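Local coordinates for sensor protein kinase HptS (Staphylococcus aureus, PDB 6LKI) that probably autophosphorylates on a histidine as the sensor kinase of a two-component system, and probably takes part in sensing hexose phosphate through its extracellular region, at residues B[42-53]-B[62-73]. Sequence-based numbering, arbitrary orientation.
Sequences VTATKRELLKLI and YELSGPNQFITN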
loop_
_atom_site.group_PDB
_atom_site.type_symbol
_atom_site.label_atom_id
_atom_site.label_comp_id
_atom_site.label_asym_id
_atom_site.label_seq_id
_atom_site.Cartn_x
_atom_site.Cartn_y
_atom_site.Cartn_z
ATOM N N VAL B 42 1.213 15.692 17.824
ATOM C CA VAL B 42 1.735 15.710 16.459
ATOM C C VAL B 42 2.849 16.742 16.339
ATOM O O VAL B 42 3.912 16.474 15.767
ATOM C CB VAL B 42 0.602 15.984 15.455
ATOM C CG1 VAL B 42 1.170 16.219 14.063
ATOM C CG2 VAL B 42 -0.387 14.831 15.445
ATOM N N THR B 43 2.617 17.942 16.879
ATOM C CA THR B 43 3.649 18.973 16.874
ATOM C C THR B 43 4.894 18.507 17.621
ATOM O O THR B 43 6.021 18.732 17.165
ATOM C CB THR B 43 3.105 20.264 17.488
ATOM O OG1 THR B 43 2.007 20.743 16.702
ATOM C CG2 THR B 43 4.189 21.332 17.544
ATOM N N ALA B 44 4.708 17.850 18.768
ATOM C CA ALA B 44 5.853 17.356 19.525
ATOM C C ALA B 44 6.630 16.313 18.731
ATOM O O ALA B 44 7.864 16.271 18.787
ATOM C CB ALA B 44 5.392 16.780 20.864
ATOM N N THR B 45 5.922 15.467 17.978
ATOM C CA THR B 45 6.598 14.448 17.181
ATOM C C THR B 45 7.327 15.067 15.995
ATOM O O THR B 45 8.461 14.681 15.688
ATOM C CB THR B 45 5.591 13.400 16.706
ATOM O OG1 THR B 45 4.911 12.843 17.838
ATOM C CG2 THR B 45 6.298 12.284 15.952
ATOM N N LYS B 46 6.692 16.027 15.317
ATOM C CA LYS B 46 7.359 16.720 14.218
ATOM C C LYS B 46 8.611 17.444 14.700
ATOM O O LYS B 46 9.635 17.458 14.008
ATOM C CB LYS B 46 6.395 17.702 13.553
ATOM C CG LYS B 46 5.316 17.052 12.702
ATOM C CD LYS B 46 4.366 18.097 12.130
ATOM C CE LYS B 46 3.317 17.463 11.229
ATOM N NZ LYS B 46 2.341 18.469 10.719
ATOM N N ARG B 47 8.546 18.053 15.888
ATOM C CA ARG B 47 9.718 18.730 16.436
ATOM C C ARG B 47 10.880 17.763 16.620
ATOM O O ARG B 47 12.028 18.091 16.297
ATOM C CB ARG B 47 9.365 19.401 17.764
ATOM C CG ARG B 47 8.550 20.679 17.626
ATOM C CD ARG B 47 8.034 21.141 18.980
ATOM N NE ARG B 47 7.292 22.397 18.893
ATOM C CZ ARG B 47 6.622 22.936 19.907
ATOM N NH1 ARG B 47 6.600 22.329 21.086
ATOM N NH2 ARG B 47 5.972 24.080 19.742
ATOM N N GLU B 48 10.602 16.563 17.138
ATOM C CA GLU B 48 11.666 15.588 17.354
ATOM C C GLU B 48 12.225 15.071 16.035
ATOM O O GLU B 48 13.442 14.904 15.894
ATOM C CB GLU B 48 11.148 14.430 18.209
ATOM C CG GLU B 48 10.740 14.839 19.612
ATOM C CD GLU B 48 11.866 15.517 20.366
ATOM O OE1 GLU B 48 12.953 14.912 20.479
ATOM O OE2 GLU B 48 11.668 16.658 20.837
ATOM N N LEU B 49 11.352 14.815 15.056
ATOM C CA LEU B 49 11.812 14.294 13.772
ATOM C C LEU B 49 12.617 15.336 13.003
ATOM O O LEU B 49 13.664 15.019 12.428
ATOM C CB LEU B 49 10.620 13.813 12.942
ATOM C CG LEU B 49 9.916 12.541 13.426
ATOM C CD1 LEU B 49 8.664 12.273 12.605
ATOM C CD2 LEU B 49 10.855 11.344 13.375
ATOM N N LEU B 50 12.146 16.585 12.980
ATOM C CA LEU B 50 12.902 17.635 12.305
ATOM C C LEU B 50 14.213 17.931 13.023
ATOM O O LEU B 50 15.208 18.281 12.376
ATOM C CB LEU B 50 12.052 18.900 12.188
ATOM C CG LEU B 50 10.934 18.803 11.148
ATOM C CD1 LEU B 50 9.948 19.950 11.297
ATOM C CD2 LEU B 50 11.518 18.774 9.744
ATOM N N LYS B 51 14.241 17.794 14.351
ATOM C CA LYS B 51 15.498 17.942 15.076
ATOM C C LYS B 51 16.493 16.864 14.666
ATOM O O LYS B 51 17.680 17.146 14.469
ATOM C CB LYS B 51 15.243 17.896 16.583
ATOM C CG LYS B 51 16.476 18.140 17.436
ATOM C CD LYS B 51 16.107 18.271 18.906
ATOM C CE LYS B 51 15.074 19.368 19.117
ATOM N NZ LYS B 51 14.608 19.436 20.529
ATOM N N LEU B 52 16.019 15.624 14.521
ATOM C CA LEU B 52 16.895 14.532 14.106
ATOM C C LEU B 52 17.393 14.731 12.680
ATOM O O LEU B 52 18.572 14.493 12.392
ATOM C CB LEU B 52 16.159 13.199 14.232
ATOM C CG LEU B 52 16.842 11.973 13.621
ATOM C CD1 LEU B 52 18.027 11.538 14.475
ATOM C CD2 LEU B 52 15.851 10.832 13.444
ATOM N N ILE B 53 16.509 15.169 11.780
ATOM C CA ILE B 53 16.872 15.338 10.374
ATOM C C ILE B 53 18.044 16.304 10.234
ATOM O O ILE B 53 19.010 16.039 9.510
ATOM C CB ILE B 53 15.653 15.814 9.562
ATOM C CG1 ILE B 53 14.634 14.683 9.413
ATOM C CG2 ILE B 53 16.083 16.349 8.200
ATOM C CD1 ILE B 53 15.229 13.375 8.951
ATOM N N TYR B 62 11.631 12.142 6.059
ATOM C CA TYR B 62 10.919 11.132 6.822
ATOM C C TYR B 62 9.485 11.005 6.326
ATOM O O TYR B 62 8.873 11.976 5.872
ATOM C CB TYR B 62 10.930 11.448 8.322
ATOM C CG TYR B 62 10.351 12.798 8.705
ATOM C CD1 TYR B 62 8.978 12.983 8.825
ATOM C CD2 TYR B 62 11.182 13.877 8.972
ATOM C CE1 TYR B 62 8.449 14.215 9.181
ATOM C CE2 TYR B 62 10.665 15.108 9.332
ATOM C CZ TYR B 62 9.299 15.272 9.435
ATOM O OH TYR B 62 8.784 16.498 9.790
ATOM N N GLU B 63 8.964 9.784 6.404
ATOM C CA GLU B 63 7.555 9.497 6.158
ATOM C C GLU B 63 7.043 8.714 7.358
ATOM O O GLU B 63 7.481 7.584 7.599
ATOM C CB GLU B 63 7.358 8.712 4.859
ATOM C CG GLU B 63 7.589 9.528 3.593
ATOM C CD GLU B 63 7.129 8.808 2.337
ATOM O OE1 GLU B 63 6.787 7.611 2.426
ATOM O OE2 GLU B 63 7.109 9.440 1.259
ATOM N N LEU B 64 6.146 9.323 8.128
ATOM C CA LEU B 64 5.521 8.685 9.281
ATOM C C LEU B 64 4.092 8.338 8.887
ATOM O O LEU B 64 3.243 9.228 8.764
ATOM C CB LEU B 64 5.558 9.600 10.504
ATOM C CG LEU B 64 5.132 8.985 11.838
ATOM C CD1 LEU B 64 6.015 7.797 12.197
ATOM C CD2 LEU B 64 5.160 10.034 12.941
ATOM N N SER B 65 3.829 7.051 8.685
ATOM C CA SER B 65 2.577 6.586 8.102
ATOM C C SER B 65 1.765 5.821 9.136
ATOM O O SER B 65 2.278 4.902 9.784
ATOM C CB SER B 65 2.840 5.703 6.882
ATOM O OG SER B 65 3.618 6.391 5.917
ATOM N N GLY B 66 0.497 6.198 9.277
ATOM C CA GLY B 66 -0.429 5.485 10.121
ATOM C C GLY B 66 -1.777 5.354 9.445
ATOM O O GLY B 66 -1.956 5.759 8.293
ATOM N N PRO B 67 -2.755 4.777 10.151
ATOM C CA PRO B 67 -4.094 4.619 9.565
ATOM C C PRO B 67 -4.697 5.943 9.122
ATOM O O PRO B 67 -5.068 6.778 9.954
ATOM C CB PRO B 67 -4.907 3.978 10.700
ATOM C CG PRO B 67 -4.095 4.194 11.948
ATOM C CD PRO B 67 -2.669 4.205 11.504
ATOM N N ASN B 68 -4.781 6.141 7.803
ATOM C CA ASN B 68 -5.342 7.353 7.203
ATOM C C ASN B 68 -4.610 8.612 7.663
ATOM O O ASN B 68 -5.218 9.677 7.808
ATOM C CB ASN B 68 -6.843 7.469 7.489
ATOM C CG ASN B 68 -7.653 6.386 6.798
ATOM O OD1 ASN B 68 -7.317 5.948 5.698
ATOM N ND2 ASN B 68 -8.726 5.945 7.447
ATOM N N GLN B 69 -3.300 8.505 7.886
ATOM C CA GLN B 69 -2.500 9.627 8.358
ATOM C C GLN B 69 -1.113 9.554 7.734
ATOM O O GLN B 69 -0.509 8.481 7.676
ATOM C CB GLN B 69 -2.397 9.630 9.887
ATOM C CG GLN B 69 -1.938 10.949 10.484
ATOM C CD GLN B 69 -2.159 11.012 11.983
ATOM O OE1 GLN B 69 -2.536 10.020 12.608
ATOM N NE2 GLN B 69 -1.930 12.183 12.567
ATOM N N PHE B 70 -0.614 10.703 7.281
ATOM C CA PHE B 70 0.661 10.781 6.573
ATOM C C PHE B 70 1.392 12.040 7.015
ATOM O O PHE B 70 0.918 13.152 6.764
ATOM C CB PHE B 70 0.436 10.783 5.055
ATOM C CG PHE B 70 1.702 10.712 4.247
ATOM C CD1 PHE B 70 2.508 9.587 4.289
ATOM C CD2 PHE B 70 2.077 11.769 3.433
ATOM C CE1 PHE B 70 3.670 9.521 3.540
ATOM C CE2 PHE B 70 3.237 11.709 2.683
ATOM C CZ PHE B 70 4.034 10.584 2.737
ATOM N N ILE B 71 2.541 11.865 7.666
ATOM C CA ILE B 71 3.334 12.964 8.209
ATOM C C ILE B 71 4.708 12.921 7.553
ATOM O O ILE B 71 5.396 11.894 7.611
ATOM C CB ILE B 71 3.452 12.876 9.740
ATOM C CG1 ILE B 71 2.095 13.142 10.395
ATOM C CG2 ILE B 71 4.510 13.843 10.261
ATOM C CD1 ILE B 71 2.042 12.769 11.863
ATOM N N THR B 72 5.111 14.032 6.938
ATOM C CA THR B 72 6.353 14.055 6.179
ATOM C C THR B 72 6.909 15.472 6.141
ATOM O O THR B 72 6.178 16.453 6.297
ATOM C CB THR B 72 6.142 13.527 4.752
ATOM O OG1 THR B 72 7.404 13.415 4.083
ATOM C CG2 THR B 72 5.233 14.460 3.959
ATOM N N ASN B 73 8.224 15.566 5.942
ATOM C CA ASN B 73 8.878 16.828 5.622
ATOM C C ASN B 73 9.207 16.938 4.139
ATOM O O ASN B 73 9.940 17.850 3.739
ATOM C CB ASN B 73 10.149 17.005 6.455
ATOM C CG ASN B 73 11.237 16.025 6.073
ATOM O OD1 ASN B 73 10.957 14.877 5.738
ATOM N ND2 ASN B 73 12.487 16.474 6.123
#
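The Tyr62 ring lies against helix 42-53, with Leu49 CB over one face, 4.0 Å from the ring centroid in a CH-pi contact 15° off the ring normal. Over the opposite face, offset toward the rim, lies Asn73 OD1, while Leu50 CD2 and Ile53 CG1 meet the ring's edge, the latter 3.6 Å from Tyr62 CD2. The motif is a helix packed on a beta-hairpin, whose type II turn runs from Gly66 to Gln69; strand 69-72 forms one border of a four-stranded antiparallel sheet within this chain. No hydrogen bond joins helix and hairpin, so the interface rests on apolar packing. A chi1 of 57° holds Tyr62 CG between the backbone N and the carbonyl carbon and places the large flat ring between Asn73 and the helix, where it meets Leu49, Leu50 and Ile53. Farther along, the branched side chains of Leu64 and Ile71 pack against the helix, Leu64 meeting Thr45 and Leu49, Ile71 meeting Val42 and Lys46. The Leu64 and Thr45 side chains cross at about a right angle, Leu64 CD2 lying 3.9 Å from Thr45 CG2, while Thr45 OG1 turns back to Asp41 O of its own helix. Lys46 suits the exposed border, because its extended aliphatic chain lies over Ile71 and brings CE 3.9 Å from CG2. Asn73 fastens the open end of the hairpin: its OD1 receives the backbone N-H of Tyr62 at 2.8 Å, with an angle at the hydrogen of 153°.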